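Local structure of acetyl transferase (Salmonella typhimurium, 1S7K) at residues V10-L16 / I112-S116; L30-N34 / W102-S106; R131-C137 / M174-D180. The protein probably transfers the acetyl group of acetyl-coenzyme A to the N-terminal amino group of ribosomal protein L7/L12, as a dimeric GNAT-family acetyltransferase. All coordinates share one frame; numbering follows the deposited sequence.

Contact 1 (V10-L16 / I112-S116); sequences VSTTLEL and IMSQS
Val-10 meets the first turn of helix 112-127 with CG1, which lies 3.6 Å from CA of Ser-116. That methyl stands anti to the backbone N of Val-10 (chi1 175°), and CG2 packs beside it against the Ser-116 side chain. Ser-11 contributes through solvent: its OG and Gln-115 NE2 share a water, NE2 donating to it over 2.9 Å. The same OG accepts from the backbone N of Leu-14 at 3.0 Å, an ST motif that closes the bend leading into strand 14-18. Leu-14 lays its two methyls against the helix, crossing both Ile-112 and Gln-115 at about a right angle; CD2 lies 3.9 Å from Ile-112 CG2, while CD1 comes to 3.5 Å from Gln-115 NE2. Leu-16 touches Ser-116 more lightly, CD2 to CB at 4.1 Å. The Ser-116 hydroxyl is satisfied inside the helix, donating to Ile-112 O. Ile-112, Met-113 and Ser-114 bind coenzyme A in another structure of this protein, and Leu-14 touches Ile-112 directly. Leu-16 and Ile-112 also rest on Ile-75 of strand 71-77, and Ser-116 on Leu-85 of strand 80-91.

Contact 2 (L30-N34 / W102-S106); sequences LVLKN and WLDES
Asp-104 OD1 is gripped by two donors from segment 30-34. Lys-33 NZ reaches its syn lone pair at 2.6 Å, and Asn-34 ND2 comes to the anti lone pair at 2.9 Å, with an N-H...O angle of 160°. The amide of Asn-34 stands almost perpendicular to the carboxylate (86° between planes), yet OD1 of Asp-104 lies in the amide plane. Asn-34 ND2 also donates to Leu-30 O, and Asn-34 OD1 accepts from Glu-105 N at 3.0 Å, so three bonds fix the amide's rotation. The lysine ammonium and the amide N-H on one oxygen would be expected to stabilise the charged carboxylate. Its other oxygen, OD2, takes Ser-106 N at 2.8 Å and the Ser-106 hydroxyl, the former completing an Asx turn at the exit of strand 96-103. In this GNAT fold the turn lies between that strand, which carries the coenzyme A-binding Leu-103, and helix 112-127. The contacts with Trp-102 are looser. Leu-30 CB lies 4.2 Å from CH2 at the edge of the Trp-102 ring, and Val-31 CG2 is 4.3 Å from CZ2. On the solvent side, where Lys-33 and Glu-105 are exposed, Lys-33 NZ also pairs with Glu-105 OE1 at a longer 3.6 Å.

Contact 3 (R131-C137 / M174-D180); sequences RRFVIKC and MYARIID
Arg-131 places CG between its backbone N and carbonyl carbon (chi1 66°) and bends at chi3, while Asp-180 sets CG anti to its own N (chi1 -166°); the two chains thereby meet beyond the paired strands. Arg-131 NE donates to Asp-180 OD2 at 2.6 Å, nearly in the guanidinium plane and on the anti side of the carboxylate, 25° out of its plane; a weak second bond runs from Arg-131 NH2. Ile-178 CG2 lies over a face of the same guanidinium. Between these ends the backbones form an antiparallel ladder, in which Phe-133 with Arg-177 and Ile-135 with Tyr-175 are hydrogen-bonded pairs; Phe-133 N meets Arg-177 O at 2.8 Å. Arg-132 lays its guanidinium face over Ala-176, NH2 lying 3.3 Å from Ala-176 CB. Met-174 lies alongside Lys-136, with Met-174 CE 3.8 Å from Lys-136 CG. Cys-137 SG, covalently linked to coenzyme A in another structure of this protein but without ligand here, sits at the edge of the Tyr-175 ring, 3.9 Å from CE2. Arg-132 NH1 continues to a salt bridge with Glu-156, and Tyr-175 OH bonds Asn-145. Phe-133 and Ile-179 pack on Met-121 of helix 112-127, Ile-135 and Tyr-175 on Ala-148 of helix 142-150. The opposite sheet face, carrying Arg-132 and Met-174, meets Met-159 of the second subunit, while strands 96-103 and 154-165 flank the pair.

Overall arrangement
From the N terminus, the chain passes through 10-16 and then helix 24-33, which leads into 30-34, then, past the unmodelled 35-53 and helix 55-67, strands 71-77 and 80-91 to strand 96-103. There contact 2 closes, nested wholly inside the larger loop that contact 1 completes at the start of helix 112-127. The two touch where Met-113 CB packs on Leu-103 CD1, at 4.1 Å, although their centres are about 17 Å apart. Contact 3 follows in series, opening at 131 and closing at 180, without touching the others. All three reach one mixed sheet, contact 1 tying helix 112-127 to strand 14-18, contact 2 helix 24-33 to the end of strand 96-103, and contact 3 joining strands 132-138 and 168-178.

Contact 1 (V10-L16 / I112-S116)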
loop_
_atom_site.group_PDB
_atom_site.type_symbol
_atom_site.label_atom_id
_atom_site.label_comp_id
_atom_site.label_asym_id
_atom_site.label_seq_id
_atom_site.Cartn_x
_atom_site.Cartn_y
_atom_site.Cartn_z
ATOM N N VAL A 10 20.886 2.187 19.142
ATOM C CA VAL A 10 20.725 0.824 18.720
ATOM C C VAL A 10 21.651 -0.032 19.611
ATOM O O VAL A 10 21.188 -0.975 20.298
ATOM C CB VAL A 10 21.075 0.664 17.236
ATOM C CG1 VAL A 10 21.019 -0.805 16.821
ATOM C CG2 VAL A 10 20.054 1.444 16.392
ATOM N N SER A 11 22.928 0.352 19.684
ATOM C CA SER A 11 23.901 -0.425 20.447
ATOM C C SER A 11 25.153 0.379 20.752
ATOM O O SER A 11 25.213 1.573 20.513
ATOM C CB SER A 11 24.298 -1.697 19.663
ATOM O OG SER A 11 25.202 -1.465 18.591
ATOM N N THR A 12 26.137 -0.291 21.337
ATOM C CA THR A 12 27.390 0.356 21.651
ATOM C C THR A 12 28.016 1.012 20.437
ATOM O O THR A 12 28.525 2.118 20.506
ATOM C CB THR A 12 28.410 -0.660 22.253
ATOM O OG1 THR A 12 27.864 -1.122 23.506
ATOM C CG2 THR A 12 29.756 0.045 22.470
ATOM N N THR A 13 27.939 0.332 19.314
ATOM C CA THR A 13 28.514 0.837 18.074
ATOM C C THR A 13 27.498 1.300 17.007
ATOM O O THR A 13 27.889 1.902 16.012
ATOM C CB THR A 13 29.350 -0.279 17.466
ATOM O OG1 THR A 13 28.521 -1.449 17.375
ATOM C CG2 THR A 13 30.530 -0.649 18.396
ATOM N N LEU A 14 26.217 0.994 17.181
ATOM C CA LEU A 14 25.232 1.387 16.168
ATOM C C LEU A 14 24.248 2.415 16.683
ATOM O O LEU A 14 23.866 2.415 17.881
ATOM C CB LEU A 14 24.447 0.129 15.744
ATOM C CG LEU A 14 25.238 -1.005 15.088
ATOM C CD1 LEU A 14 24.325 -2.282 14.769
ATOM C CD2 LEU A 14 25.920 -0.457 13.841
ATOM N N GLU A 15 23.802 3.294 15.779
ATOM C CA GLU A 15 22.728 4.216 16.134
ATOM C C GLU A 15 22.063 4.691 14.820
ATOM O O GLU A 15 22.662 4.592 13.741
ATOM C CB GLU A 15 23.230 5.398 16.993
ATOM C CG GLU A 15 23.979 6.510 16.273
ATOM C CD GLU A 15 24.392 7.687 17.218
ATOM O OE1 GLU A 15 24.383 7.571 18.474
ATOM O OE2 GLU A 15 24.733 8.727 16.657
ATOM N N LEU A 16 20.792 5.077 14.908
ATOM C CA LEU A 16 20.029 5.576 13.744
ATOM C C LEU A 16 19.908 7.086 13.961
ATOM O O LEU A 16 19.683 7.529 15.095
ATOM C CB LEU A 16 18.622 4.986 13.742
ATOM C CG LEU A 16 18.507 3.476 13.548
ATOM C CD1 LEU A 16 17.076 3.034 13.808
ATOM C CD2 LEU A 16 18.898 3.171 12.076
ATOM N N ILE A 112 23.534 -5.778 11.321
ATOM C CA ILE A 112 23.399 -4.337 11.601
ATOM C C ILE A 112 21.935 -3.937 11.337
ATOM O O ILE A 112 21.348 -3.146 12.096
ATOM C CB ILE A 112 24.320 -3.502 10.675
ATOM C CG1 ILE A 112 25.794 -3.782 11.052
ATOM C CG2 ILE A 112 23.987 -2.026 10.803
ATOM C CD1 ILE A 112 26.906 -3.085 10.077
ATOM N N MET A 113 21.362 -4.456 10.237
ATOM C CA MET A 113 19.941 -4.140 9.932
ATOM C C MET A 113 19.081 -4.826 10.976
ATOM O O MET A 113 18.172 -4.212 11.519
ATOM C CB MET A 113 19.590 -4.588 8.510
ATOM C CG MET A 113 18.138 -4.467 8.106
ATOM S SD MET A 113 17.393 -2.900 8.467
ATOM C CE MET A 113 18.335 -1.899 7.854
ATOM N N SER A 114 19.387 -6.067 11.310
ATOM C CA SER A 114 18.543 -6.774 12.331
ATOM C C SER A 114 18.531 -6.049 13.697
ATOM O O SER A 114 17.465 -5.890 14.301
ATOM C CB SER A 114 19.041 -8.198 12.518
ATOM O OG SER A 114 18.764 -8.986 11.353
ATOM N N GLN A 115 19.687 -5.596 14.155
ATOM C CA GLN A 115 19.734 -4.935 15.444
ATOM C C GLN A 115 19.127 -3.577 15.305
ATOM O O GLN A 115 18.344 -3.161 16.174
ATOM C CB GLN A 115 21.186 -4.819 15.989
ATOM C CG GLN A 115 21.790 -6.151 16.356
ATOM C CD GLN A 115 23.110 -6.010 17.037
ATOM O OE1 GLN A 115 23.300 -6.472 18.206
ATOM N NE2 GLN A 115 24.038 -5.374 16.357
ATOM N N SER A 116 19.402 -2.899 14.188
ATOM C CA SER A 116 18.829 -1.551 14.024
ATOM C C SER A 116 17.303 -1.604 13.943
ATOM O O SER A 116 16.581 -0.783 14.535
ATOM C CB SER A 116 19.360 -0.882 12.749
ATOM O OG SER A 116 20.727 -0.555 12.968
HETATM O O HOH W 1 26.037 -3.875 17.797
#

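Contact 2 (L30-N34 / W102-S106)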
loop_
_atom_site.group_PDB
_atom_site.type_symbol
_atom_site.label_atom_id
_atom_site.label_comp_id
_atom_site.label_asym_id
_atom_site.label_seq_id
_atom_site.Cartn_x
_atom_site.Cartn_y
_atom_site.Cartn_z
ATOM N N LEU A 30 27.687 7.471 -0.868
ATOM C CA LEU A 30 27.401 6.046 -0.720
ATOM C C LEU A 30 26.420 5.601 -1.811
ATOM O O LEU A 30 26.570 4.511 -2.375
ATOM C CB LEU A 30 26.808 5.779 0.676
ATOM C CG LEU A 30 27.231 4.486 1.395
ATOM C CD1 LEU A 30 28.749 4.392 1.403
ATOM C CD2 LEU A 30 26.686 4.471 2.815
ATOM N N VAL A 31 25.409 6.436 -2.097
ATOM C CA VAL A 31 24.433 6.106 -3.164
ATOM C C VAL A 31 25.229 5.765 -4.415
ATOM O O VAL A 31 25.136 4.662 -4.987
ATOM C CB VAL A 31 23.546 7.298 -3.549
ATOM C CG1 VAL A 31 22.941 7.059 -4.921
ATOM C CG2 VAL A 31 22.471 7.515 -2.517
ATOM N N LEU A 32 26.033 6.749 -4.806
ATOM C CA LEU A 32 26.884 6.641 -5.969
ATOM C C LEU A 32 27.760 5.414 -5.882
ATOM O O LEU A 32 27.872 4.661 -6.831
ATOM C CB LEU A 32 27.765 7.878 -6.065
ATOM C CG LEU A 32 28.463 8.012 -7.395
ATOM C CD1 LEU A 32 27.509 7.545 -8.535
ATOM C CD2 LEU A 32 28.888 9.462 -7.538
ATOM N N LYS A 33 28.387 5.225 -4.724
ATOM C CA LYS A 33 29.279 4.099 -4.529
ATOM C C LYS A 33 28.601 2.726 -4.663
ATOM O O LYS A 33 29.230 1.751 -5.102
ATOM C CB LYS A 33 29.944 4.209 -3.155
ATOM C CG LYS A 33 30.895 3.049 -2.877
ATOM C CD LYS A 33 31.116 2.810 -1.392
ATOM C CE LYS A 33 31.946 1.579 -1.220
ATOM N NZ LYS A 33 31.741 0.966 0.097
ATOM N N ASN A 34 27.343 2.638 -4.235
ATOM C CA ASN A 34 26.569 1.370 -4.261
ATOM C C ASN A 34 25.505 1.400 -5.387
ATOM O O ASN A 34 24.577 0.559 -5.436
ATOM C CB ASN A 34 25.862 1.168 -2.887
ATOM C CG ASN A 34 26.849 0.850 -1.742
ATOM O OD1 ASN A 34 27.179 -0.284 -1.509
ATOM N ND2 ASN A 34 27.318 1.871 -1.066
ATOM N N TRP A 102 18.704 -0.465 3.037
ATOM C CA TRP A 102 19.827 -0.837 2.202
ATOM C C TRP A 102 21.105 -0.495 2.928
ATOM O O TRP A 102 21.200 0.533 3.606
ATOM C CB TRP A 102 19.744 -0.235 0.796
ATOM C CG TRP A 102 19.870 1.167 0.661
ATOM C CD1 TRP A 102 18.866 2.095 0.656
ATOM C CD2 TRP A 102 21.104 1.885 0.483
ATOM N NE1 TRP A 102 19.417 3.385 0.486
ATOM C CE2 TRP A 102 20.783 3.265 0.381
ATOM C CE3 TRP A 102 22.453 1.492 0.404
ATOM C CZ2 TRP A 102 21.780 4.266 0.199
ATOM C CZ3 TRP A 102 23.444 2.496 0.223
ATOM C CH2 TRP A 102 23.097 3.848 0.126
ATOM N N LEU A 103 22.082 -1.377 2.761
ATOM C CA LEU A 103 23.372 -1.271 3.426
ATOM C C LEU A 103 24.520 -1.198 2.437
ATOM O O LEU A 103 24.502 -1.898 1.403
ATOM C CB LEU A 103 23.617 -2.531 4.281
ATOM C CG LEU A 103 22.799 -2.637 5.549
ATOM C CD1 LEU A 103 22.935 -3.999 6.219
ATOM C CD2 LEU A 103 23.268 -1.538 6.478
ATOM N N ASP A 104 25.511 -0.376 2.771
ATOM C CA ASP A 104 26.725 -0.284 1.966
ATOM C C ASP A 104 27.339 -1.667 1.929
ATOM O O ASP A 104 27.204 -2.453 2.871
ATOM C CB ASP A 104 27.752 0.630 2.590
ATOM C CG ASP A 104 29.122 0.410 1.974
ATOM O OD1 ASP A 104 29.278 0.842 0.808
ATOM O OD2 ASP A 104 29.999 -0.206 2.646
ATOM N N GLU A 105 28.059 -1.948 0.847
ATOM C CA GLU A 105 28.655 -3.266 0.654
ATOM C C GLU A 105 29.522 -3.817 1.778
ATOM O O GLU A 105 29.555 -5.019 2.011
ATOM C CB GLU A 105 29.463 -3.293 -0.665
ATOM C CG GLU A 105 30.714 -2.417 -0.695
ATOM C CD GLU A 105 31.188 -2.144 -2.132
ATOM O OE1 GLU A 105 32.268 -1.555 -2.348
ATOM O OE2 GLU A 105 30.462 -2.518 -3.059
ATOM N N SER A 106 30.236 -2.962 2.487
ATOM C CA SER A 106 31.129 -3.456 3.563
ATOM C C SER A 106 30.403 -3.658 4.906
ATOM O O SER A 106 31.034 -4.034 5.930
ATOM C CB SER A 106 32.290 -2.463 3.775
ATOM O OG SER A 106 31.776 -1.191 4.111
#

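Contact 3 (R131-C137 / M174-D180)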
loop_
_atom_site.group_PDB
_atom_site.type_symbol
_atom_site.label_atom_id
_atom_site.label_comp_id
_atom_site.label_asym_id
_atom_site.label_seq_id
_atom_site.Cartn_x
_atom_site.Cartn_y
_atom_site.Cartn_z
ATOM N N ARG A 131 2.292 0.327 15.493
ATOM C CA ARG A 131 2.130 -0.969 16.145
ATOM C C ARG A 131 2.264 -2.165 15.153
ATOM O O ARG A 131 2.562 -3.254 15.561
ATOM C CB ARG A 131 0.739 -1.094 16.791
ATOM C CG ARG A 131 -0.424 -1.107 15.744
ATOM C CD ARG A 131 -1.742 -0.848 16.461
ATOM N NE ARG A 131 -1.980 -1.896 17.459
ATOM C CZ ARG A 131 -2.349 -3.155 17.159
ATOM N NH1 ARG A 131 -2.527 -3.554 15.905
ATOM N NH2 ARG A 131 -2.548 -4.015 18.139
ATOM N N ARG A 132 2.090 -1.920 13.861
ATOM C CA ARG A 132 2.147 -2.974 12.850
ATOM C C ARG A 132 3.319 -2.641 11.893
ATOM O O ARG A 132 3.318 -1.611 11.196
ATOM C CB ARG A 132 0.813 -3.052 12.062
ATOM C CG ARG A 132 0.817 -4.239 10.974
ATOM C CD ARG A 132 -0.562 -4.289 10.195
ATOM N NE ARG A 132 -0.368 -4.872 8.878
ATOM C CZ ARG A 132 -0.149 -6.170 8.650
ATOM N NH1 ARG A 132 0.103 -6.588 7.416
ATOM N NH2 ARG A 132 -0.295 -7.070 9.622
ATOM N N PHE A 133 4.337 -3.499 11.889
ATOM C CA PHE A 133 5.503 -3.233 11.065
ATOM C C PHE A 133 5.506 -4.233 9.961
ATOM O O PHE A 133 5.409 -5.437 10.232
ATOM C CB PHE A 133 6.789 -3.370 11.906
ATOM C CG PHE A 133 6.824 -2.443 13.077
ATOM C CD1 PHE A 133 6.296 -2.843 14.302
ATOM C CD2 PHE A 133 7.307 -1.146 12.928
ATOM C CE1 PHE A 133 6.247 -1.967 15.361
ATOM C CE2 PHE A 133 7.258 -0.246 14.010
ATOM C CZ PHE A 133 6.721 -0.675 15.237
ATOM N N VAL A 134 5.590 -3.762 8.730
ATOM C CA VAL A 134 5.487 -4.664 7.597
ATOM C C VAL A 134 6.660 -4.699 6.691
ATOM O O VAL A 134 7.233 -3.661 6.441
ATOM C CB VAL A 134 4.267 -4.254 6.731
ATOM C CG1 VAL A 134 4.079 -5.212 5.535
ATOM C CG2 VAL A 134 2.982 -4.283 7.667
ATOM N N ILE A 135 7.071 -5.905 6.268
ATOM C CA ILE A 135 8.173 -6.035 5.276
ATOM C C ILE A 135 7.611 -6.722 4.056
ATOM O O ILE A 135 7.140 -7.887 4.160
ATOM C CB ILE A 135 9.348 -6.911 5.775
ATOM C CG1 ILE A 135 10.136 -6.118 6.822
ATOM C CG2 ILE A 135 10.273 -7.332 4.535
ATOM C CD1 ILE A 135 11.181 -6.908 7.680
ATOM N N LYS A 136 7.625 -6.029 2.914
ATOM C CA LYS A 136 7.203 -6.663 1.658
ATOM C C LYS A 136 8.513 -6.821 0.914
ATOM O O LYS A 136 9.275 -5.818 0.803
ATOM C CB LYS A 136 6.272 -5.724 0.861
ATOM C CG LYS A 136 4.892 -5.554 1.448
ATOM C CD LYS A 136 4.162 -4.343 0.853
ATOM C CE LYS A 136 3.749 -4.579 -0.538
ATOM N NZ LYS A 136 3.242 -3.261 -1.109
ATOM N N CYS A 137 8.839 -8.053 0.513
ATOM C CA CYS A 137 10.074 -8.203 -0.282
ATOM C C CYS A 137 9.899 -9.339 -1.282
ATOM O O CYS A 137 9.128 -10.304 -1.030
ATOM C CB CYS A 137 11.222 -8.494 0.649
ATOM S SG CYS A 137 11.078 -10.060 1.626
ATOM N N MET A 174 4.766 -10.999 2.039
ATOM C CA MET A 174 4.370 -9.957 2.939
ATOM C C MET A 174 4.531 -10.533 4.328
ATOM O O MET A 174 3.899 -11.540 4.676
ATOM C CB MET A 174 2.913 -9.508 2.709
ATOM C CG MET A 174 2.549 -8.499 3.863
ATOM S SD MET A 174 0.941 -7.709 3.656
ATOM C CE MET A 174 1.365 -6.615 2.300
ATOM N N TYR A 175 5.352 -9.851 5.135
ATOM C CA TYR A 175 5.673 -10.234 6.525
ATOM C C TYR A 175 5.209 -9.154 7.484
ATOM O O TYR A 175 5.233 -7.963 7.147
ATOM C CB TYR A 175 7.189 -10.325 6.716
ATOM C CG TYR A 175 7.886 -11.480 6.038
ATOM C CD1 TYR A 175 8.003 -12.723 6.674
ATOM C CD2 TYR A 175 8.498 -11.306 4.793
ATOM C CE1 TYR A 175 8.773 -13.781 6.044
ATOM C CE2 TYR A 175 9.225 -12.318 4.183
ATOM C CZ TYR A 175 9.371 -13.565 4.824
ATOM O OH TYR A 175 10.190 -14.563 4.225
ATOM N N ALA A 176 4.786 -9.537 8.669
ATOM C CA ALA A 176 4.399 -8.496 9.623
ATOM C C ALA A 176 4.763 -8.862 11.038
ATOM O O ALA A 176 4.863 -10.043 11.395
ATOM C CB ALA A 176 2.836 -8.143 9.544
ATOM N N ARG A 177 5.015 -7.833 11.834
ATOM C CA ARG A 177 5.233 -7.998 13.264
ATOM C C ARG A 177 4.409 -6.940 13.957
ATOM O O ARG A 177 4.471 -5.761 13.547
ATOM C CB ARG A 177 6.706 -7.750 13.632
ATOM C CG ARG A 177 6.963 -8.263 15.065
ATOM C CD ARG A 177 8.457 -8.586 15.302
ATOM N NE ARG A 177 8.713 -8.538 16.728
ATOM C CZ ARG A 177 9.901 -8.335 17.283
ATOM N NH1 ARG A 177 10.987 -8.186 16.531
ATOM N NH2 ARG A 177 9.970 -8.174 18.611
ATOM N N ILE A 178 3.636 -7.342 14.978
ATOM C CA ILE A 178 2.837 -6.399 15.759
ATOM C C ILE A 178 3.549 -6.256 17.137
ATOM O O ILE A 178 3.961 -7.271 17.753
ATOM C CB ILE A 178 1.410 -6.929 16.032
ATOM C CG1 ILE A 178 0.678 -7.271 14.709
ATOM C CG2 ILE A 178 0.616 -5.906 16.921
ATOM C CD1 ILE A 178 0.254 -6.127 13.897
ATOM N N ILE A 179 3.718 -5.020 17.595
ATOM C CA ILE A 179 4.313 -4.746 18.920
ATOM C C ILE A 179 3.420 -3.629 19.560
ATOM O O ILE A 179 3.500 -2.439 19.213
ATOM C CB ILE A 179 5.813 -4.250 18.782
ATOM C CG1 ILE A 179 6.652 -5.306 18.070
ATOM C CG2 ILE A 179 6.378 -4.063 20.142
ATOM C CD1 ILE A 179 8.173 -4.908 17.855
ATOM N N ASP A 180 2.544 -4.056 20.469
ATOM C CA ASP A 180 1.565 -3.166 21.133
ATOM C C ASP A 180 1.088 -3.982 22.346
ATOM O O ASP A 180 1.920 -4.655 22.986
ATOM C CB ASP A 180 0.393 -2.904 20.197
ATOM C CG ASP A 180 -0.501 -1.724 20.649
ATOM O OD1 ASP A 180 -0.153 -1.007 21.622
ATOM O OD2 ASP A 180 -1.527 -1.501 19.975
#